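Local coordinates for protein signal recognition particle receptor FtsY (PDB 5L3S) that is the receptor for the signal recognition particle, a member of the SRP54-type family with a P-loop nucleotide-binding fold and a helical bundle domain, at residues K114-K126 against V271-I283. Numbering follows the deposited sequence.
With MG (magnesium ion), chain S; GNP (phosphoaminophosphonic acid-guanylate ester), chain R.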
loop_
_atom_site.group_PDB
_atom_site.type_symbol
_atom_site.label_atom_id
_atom_site.label_comp_id
_atom_site.label_asym_id
_atom_site.label_seq_id
_atom_site.Cartn_x
_atom_site.Cartn_y
_atom_site.Cartn_z
ATOM N N LYS B 114 10.311 -2.784 -2.706
ATOM C CA LYS B 114 11.739 -2.918 -2.409
ATOM C C LYS B 114 12.613 -3.252 -3.623
ATOM O O LYS B 114 13.607 -2.564 -3.890
ATOM C CB LYS B 114 11.945 -3.987 -1.318
ATOM C CG LYS B 114 11.066 -3.790 -0.075
ATOM C CD LYS B 114 11.225 -4.931 0.929
ATOM C CE LYS B 114 10.460 -6.211 0.480
ATOM N NZ LYS B 114 8.995 -5.931 0.287
ATOM N N THR B 115 12.257 -4.328 -4.318
ATOM C CA THR B 115 13.030 -4.869 -5.439
ATOM C C THR B 115 13.145 -3.872 -6.587
ATOM O O THR B 115 14.231 -3.623 -7.116
ATOM C CB THR B 115 12.415 -6.216 -5.903
ATOM O OG1 THR B 115 12.506 -7.169 -4.829
ATOM C CG2 THR B 115 13.101 -6.741 -7.149
ATOM N N THR B 116 12.029 -3.256 -6.943
ATOM C CA THR B 116 12.036 -2.251 -8.005
ATOM C C THR B 116 12.812 -0.981 -7.590
ATOM O O THR B 116 13.501 -0.368 -8.406
ATOM C CB THR B 116 10.583 -1.895 -8.410
ATOM O OG1 THR B 116 9.872 -3.114 -8.706
ATOM C CG2 THR B 116 10.565 -0.988 -9.641
ATOM N N THR B 117 12.704 -0.601 -6.320
ATOM C CA THR B 117 13.414 0.581 -5.818
ATOM C C THR B 117 14.927 0.350 -5.843
ATOM O O THR B 117 15.712 1.251 -6.136
ATOM C CB THR B 117 12.933 0.951 -4.395
ATOM O OG1 THR B 117 11.529 1.260 -4.438
ATOM C CG2 THR B 117 13.709 2.182 -3.858
ATOM N N ILE B 118 15.343 -0.879 -5.569
ATOM C CA ILE B 118 16.758 -1.212 -5.668
ATOM C C ILE B 118 17.293 -0.980 -7.082
ATOM O O ILE B 118 18.362 -0.390 -7.266
ATOM C CB ILE B 118 17.019 -2.643 -5.183
ATOM C CG1 ILE B 118 17.085 -2.636 -3.662
ATOM C CG2 ILE B 118 18.322 -3.186 -5.762
ATOM C CD1 ILE B 118 17.152 -4.007 -3.077
ATOM N N ALA B 119 16.515 -1.381 -8.080
ATOM C CA ALA B 119 16.877 -1.135 -9.472
ATOM C C ALA B 119 17.015 0.361 -9.793
ATOM O O ALA B 119 17.926 0.771 -10.515
ATOM C CB ALA B 119 15.858 -1.797 -10.397
ATOM N N LYS B 120 16.102 1.178 -9.274
ATOM C CA LYS B 120 16.186 2.617 -9.481
ATOM C C LYS B 120 17.425 3.194 -8.800
ATOM O O LYS B 120 18.064 4.107 -9.327
ATOM C CB LYS B 120 14.943 3.322 -8.903
ATOM C CG LYS B 120 13.615 2.880 -9.513
ATOM C CD LYS B 120 12.464 3.614 -8.832
ATOM C CE LYS B 120 11.107 3.126 -9.338
ATOM N NZ LYS B 120 9.999 3.957 -8.752
ATOM N N VAL B 121 17.736 2.675 -7.614
ATOM C CA VAL B 121 18.900 3.139 -6.873
ATOM C C VAL B 121 20.176 2.769 -7.622
ATOM O O VAL B 121 21.092 3.583 -7.748
ATOM C CB VAL B 121 18.910 2.605 -5.418
ATOM C CG1 VAL B 121 20.233 2.959 -4.721
ATOM C CG2 VAL B 121 17.740 3.206 -4.625
ATOM N N VAL B 122 20.244 1.549 -8.139
ATOM C CA VAL B 122 21.353 1.193 -9.030
ATOM C C VAL B 122 21.489 2.180 -10.189
ATOM O O VAL B 122 22.589 2.646 -10.497
ATOM C CB VAL B 122 21.173 -0.222 -9.635
ATOM C CG1 VAL B 122 22.242 -0.477 -10.716
ATOM C CG2 VAL B 122 21.250 -1.264 -8.545
ATOM N N ASN B 123 20.369 2.483 -10.846
ATOM C CA ASN B 123 20.398 3.442 -11.949
ATOM C C ASN B 123 20.933 4.810 -11.523
ATOM O O ASN B 123 21.726 5.424 -12.235
ATOM C CB ASN B 123 19.024 3.607 -12.585
ATOM C CG ASN B 123 19.063 4.485 -13.805
ATOM O OD1 ASN B 123 19.609 4.104 -14.832
ATOM N ND2 ASN B 123 18.487 5.677 -13.700
ATOM N N MET B 124 20.525 5.270 -10.350
ATOM C CA MET B 124 20.964 6.576 -9.875
ATOM C C MET B 124 22.462 6.513 -9.574
ATOM O O MET B 124 23.205 7.419 -9.935
ATOM C CB MET B 124 20.170 7.008 -8.638
ATOM C CG MET B 124 20.651 8.332 -8.028
ATOM S SD MET B 124 19.734 8.685 -6.522
ATOM C CE MET B 124 19.981 7.178 -5.588
ATOM N N LEU B 125 22.907 5.422 -8.951
ATOM C CA LEU B 125 24.329 5.255 -8.613
ATOM C C LEU B 125 25.219 5.194 -9.860
ATOM O O LEU B 125 26.312 5.794 -9.894
ATOM C CB LEU B 125 24.538 4.019 -7.720
ATOM C CG LEU B 125 23.909 4.085 -6.317
ATOM C CD1 LEU B 125 23.934 2.728 -5.596
ATOM C CD2 LEU B 125 24.586 5.142 -5.458
ATOM N N LYS B 126 24.754 4.482 -10.884
ATOM C CA LYS B 126 25.469 4.424 -12.155
ATOM C C LYS B 126 25.658 5.804 -12.767
ATOM O O LYS B 126 26.739 6.115 -13.276
ATOM C CB LYS B 126 24.765 3.522 -13.169
ATOM C CG LYS B 126 24.882 2.045 -12.902
ATOM C CD LYS B 126 24.898 1.270 -14.212
ATOM C CE LYS B 126 23.598 1.435 -14.986
ATOM N NZ LYS B 126 23.729 0.921 -16.382
ATOM N N VAL B 271 14.085 10.070 1.988
ATOM C CA VAL B 271 15.207 10.532 1.160
ATOM C C VAL B 271 14.886 10.547 -0.341
ATOM O O VAL B 271 15.406 11.382 -1.079
ATOM C CB VAL B 271 16.512 9.734 1.430
ATOM C CG1 VAL B 271 17.111 10.133 2.768
ATOM C CG2 VAL B 271 16.239 8.220 1.363
ATOM N N TYR B 272 14.038 9.629 -0.796
ATOM C CA TYR B 272 13.631 9.625 -2.197
ATOM C C TYR B 272 12.171 9.240 -2.319
ATOM O O TYR B 272 11.596 8.677 -1.403
ATOM C CB TYR B 272 14.454 8.621 -3.011
ATOM C CG TYR B 272 15.912 8.912 -3.022
ATOM C CD1 TYR B 272 16.434 9.863 -3.879
ATOM C CD2 TYR B 272 16.775 8.252 -2.162
ATOM C CE1 TYR B 272 17.781 10.160 -3.893
ATOM C CE2 TYR B 272 18.131 8.547 -2.152
ATOM C CZ TYR B 272 18.628 9.497 -3.024
ATOM O OH TYR B 272 19.970 9.794 -3.031
ATOM N N MET B 273 11.576 9.558 -3.462
ATOM C CA MET B 273 10.246 9.069 -3.769
ATOM C C MET B 273 10.212 8.366 -5.125
ATOM O O MET B 273 10.748 8.871 -6.114
ATOM C CB MET B 273 9.251 10.221 -3.749
ATOM C CG MET B 273 8.942 10.717 -2.333
ATOM S SD MET B 273 7.947 12.178 -2.455
ATOM C CE MET B 273 9.118 13.187 -3.356
ATOM N N GLY B 274 9.563 7.211 -5.157
ATOM C CA GLY B 274 9.317 6.496 -6.394
ATOM C C GLY B 274 8.083 7.035 -7.080
ATOM O O GLY B 274 7.050 7.226 -6.455
ATOM N N VAL B 275 8.199 7.321 -8.367
ATOM C CA VAL B 275 7.092 7.914 -9.092
ATOM C C VAL B 275 6.788 7.169 -10.393
ATOM O O VAL B 275 6.354 7.765 -11.369
ATOM C CB VAL B 275 7.371 9.409 -9.397
ATOM C CG1 VAL B 275 7.388 10.222 -8.108
ATOM C CG2 VAL B 275 8.689 9.555 -10.131
ATOM N N GLY B 276 7.007 5.857 -10.407
ATOM C CA GLY B 276 6.650 5.067 -11.569
ATOM C C GLY B 276 7.423 3.756 -11.560
ATOM O O GLY B 276 8.065 3.409 -10.561
ATOM N N GLN B 277 7.393 3.041 -12.678
ATOM C CA GLN B 277 8.001 1.704 -12.716
ATOM C C GLN B 277 9.311 1.628 -13.507
ATOM O O GLN B 277 9.932 0.573 -13.569
ATOM C CB GLN B 277 6.992 0.660 -13.226
ATOM C CG GLN B 277 5.671 0.662 -12.448
ATOM C CD GLN B 277 4.722 -0.446 -12.873
ATOM O OE1 GLN B 277 3.860 -0.245 -13.730
ATOM N NE2 GLN B 277 4.890 -1.630 -12.288
ATOM N N ASN B 278 9.710 2.733 -14.124
ATOM C CA ASN B 278 10.963 2.789 -14.886
ATOM C C ASN B 278 12.121 3.204 -13.993
ATOM O O ASN B 278 11.906 3.778 -12.929
ATOM C CB ASN B 278 10.862 3.773 -16.054
ATOM C CG ASN B 278 9.856 3.343 -17.101
ATOM O OD1 ASN B 278 9.708 2.158 -17.381
ATOM N ND2 ASN B 278 9.167 4.313 -17.696
ATOM N N TYR B 279 13.349 2.938 -14.436
ATOM C CA TYR B 279 14.503 3.105 -13.567
ATOM C C TYR B 279 14.709 4.559 -13.165
ATOM O O TYR B 279 15.154 4.839 -12.057
ATOM C CB TYR B 279 15.761 2.552 -14.227
ATOM C CG TYR B 279 15.690 1.063 -14.487
ATOM C CD1 TYR B 279 15.006 0.218 -13.621
ATOM C CD2 TYR B 279 16.295 0.507 -15.605
ATOM C CE1 TYR B 279 14.933 -1.154 -13.866
ATOM C CE2 TYR B 279 16.224 -0.850 -15.856
ATOM C CZ TYR B 279 15.551 -1.673 -14.985
ATOM O OH TYR B 279 15.488 -3.030 -15.250
ATOM N N ASP B 280 14.382 5.473 -14.069
ATOM C CA ASP B 280 14.536 6.922 -13.813
ATOM C C ASP B 280 13.475 7.469 -12.847
ATOM O O ASP B 280 13.574 8.610 -12.385
ATOM C CB ASP B 280 14.456 7.675 -15.145
ATOM C CG ASP B 280 15.099 9.055 -15.088
ATOM O OD1 ASP B 280 16.126 9.211 -14.388
ATOM O OD2 ASP B 280 14.583 9.984 -15.756
ATOM N N ASP B 281 12.459 6.663 -12.530
ATOM C CA ASP B 281 11.309 7.172 -11.757
ATOM C C ASP B 281 11.559 7.296 -10.251
ATOM O O ASP B 281 10.857 6.711 -9.435
ATOM C CB ASP B 281 10.049 6.353 -12.051
ATOM C CG ASP B 281 9.632 6.458 -13.509
ATOM O OD1 ASP B 281 10.066 7.414 -14.176
ATOM O OD2 ASP B 281 8.886 5.589 -13.993
ATOM N N LEU B 282 12.569 8.084 -9.901
ATOM C CA LEU B 282 12.968 8.248 -8.518
ATOM C C LEU B 282 13.380 9.714 -8.370
ATOM O O LEU B 282 14.186 10.205 -9.140
ATOM C CB LEU B 282 14.166 7.338 -8.213
ATOM C CG LEU B 282 14.610 7.210 -6.749
ATOM C CD1 LEU B 282 13.647 6.385 -5.950
ATOM C CD2 LEU B 282 16.027 6.645 -6.642
ATOM N N ILE B 283 12.813 10.414 -7.394
ATOM C CA ILE B 283 13.202 11.797 -7.145
ATOM C C ILE B 283 13.627 12.001 -5.694
ATOM O O ILE B 283 13.150 11.308 -4.802
ATOM C CB ILE B 283 12.075 12.796 -7.517
ATOM C CG1 ILE B 283 10.783 12.441 -6.784
ATOM C CG2 ILE B 283 11.839 12.810 -9.030
ATOM C CD1 ILE B 283 9.678 13.503 -6.953
HETATM MG MG MG S . 10.895 -7.979 -3.681
HETATM P PG GNP R . 7.994 -8.297 -2.361
HETATM O O1G GNP R . 9.452 -8.628 -2.579
HETATM O O2G GNP R . 7.071 -9.433 -2.778
HETATM O O3G GNP R . 7.634 -7.973 -0.927
HETATM N N3B GNP R . 7.622 -7.025 -3.258
HETATM P PB GNP R . 8.576 -5.708 -3.298
HETATM O O1B GNP R . 9.955 -6.105 -3.580
HETATM O O2B GNP R . 8.417 -4.970 -2.036
HETATM O O3A GNP R . 8.034 -4.873 -4.438
HETATM P PA GNP R . 8.305 -4.970 -5.946
HETATM O O1A GNP R . 9.595 -4.291 -6.295
HETATM O O2A GNP R . 8.129 -6.373 -6.435
HETATM O "O5'" GNP R . 7.223 -4.043 -6.601
HETATM C "C5'" GNP R . 5.793 -4.351 -6.555
HETATM C "C4'" GNP R . 5.103 -3.651 -7.713
HETATM O "O4'" GNP R . 5.055 -2.194 -7.481
HETATM C "C3'" GNP R . 5.799 -3.828 -9.048
HETATM O "O3'" GNP R . 4.814 -3.889 -10.064
HETATM C "C2'" GNP R . 6.617 -2.532 -9.192
HETATM O "O2'" GNP R . 6.851 -2.218 -10.553
HETATM C "C1'" GNP R . 5.579 -1.554 -8.620
HETATM N N9 GNP R . 6.177 -0.294 -8.183
HETATM C C8 GNP R . 7.258 -0.098 -7.366
HETATM N N7 GNP R . 7.533 1.176 -7.147
HETATM C C5 GNP R . 6.551 1.844 -7.874
HETATM C C6 GNP R . 6.327 3.229 -8.032
HETATM O O6 GNP R . 7.007 4.140 -7.541
HETATM N N1 GNP R . 5.236 3.497 -8.864
HETATM C C2 GNP R . 4.443 2.518 -9.444
HETATM N N2 GNP R . 3.430 2.914 -10.213
HETATM N N3 GNP R . 4.653 1.216 -9.297
HETATM C C4 GNP R . 5.717 0.957 -8.512
HETATM O O HOH W 1 17.049 6.218 -10.596
HETATM O O HOH W 2 12.213 -7.489 -2.156
HETATM O O HOH W 3 9.952 -8.256 -5.499
HETATM O O HOH W 4 11.703 -9.894 -3.912
#
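Helix 114-126 runs beside the connection between the antiparallel strands 271-274 and 282-283, its backbone nearest the loop where the CA atoms of Lys120 and Tyr279 lie 4.4 Å apart. Lys120 carries the contact. Its chain is extended beyond CG (chi2 178°, chi3 -176°) and runs alongside the loop, CB and CG by Tyr279 O and CE by Gly276 O, so that NZ donates to Gly276 O at 2.7 Å and to Asp281 O at 3.0 Å, the donor tilted from both carbonyl planes. Asp281 O also accepts from Val275 N, which reaches it from the opposite face. A further, weak bond from Lys120 NZ goes to O6 of the phosphoaminophosphonic acid-guanylate ester, as does one from Gly276 N; the ammonium thus bridges two loop carbonyls and lies beside the base. Over the lysine's aliphatic part, Leu282 CB packs 4.1 Å from Lys120 CD. On the flank, the Tyr279 ring meets Ala119 obliquely, CE1 lying 3.6 Å from Ala119 CB, while its hydroxyl bonds to His151 of helix 144-155. Asn123 CB and CG rest on Tyr279 CB, and a water donates to both Lys120 O and Tyr279 O. Farther along the helix, Met124, extended through chi2 (-176°), sets SD 3.6 Å from Tyr272 CE1 in an oblique Met-aromatic contact; the bend at chi3 turns its methyl toward the Tyr272 hydroxyl and Leu282 CD2. At the other end, the backbone N-H groups of Lys114, Thr115 and Thr116, with Lys114 NZ and Thr116 OG1, hold the phosphates, Thr115 OG1 binds magnesium at 2.1 Å, and Gln277 NE2 grips the ribose O2' at 2.7 Å. Phosphate-binding helix start and base-binding loop thereby meet round one nucleotide, as in the P-loop nucleotide-binding domain of the SRP54-type family, with Lys114 and Thr115 fitting the Walker A pattern.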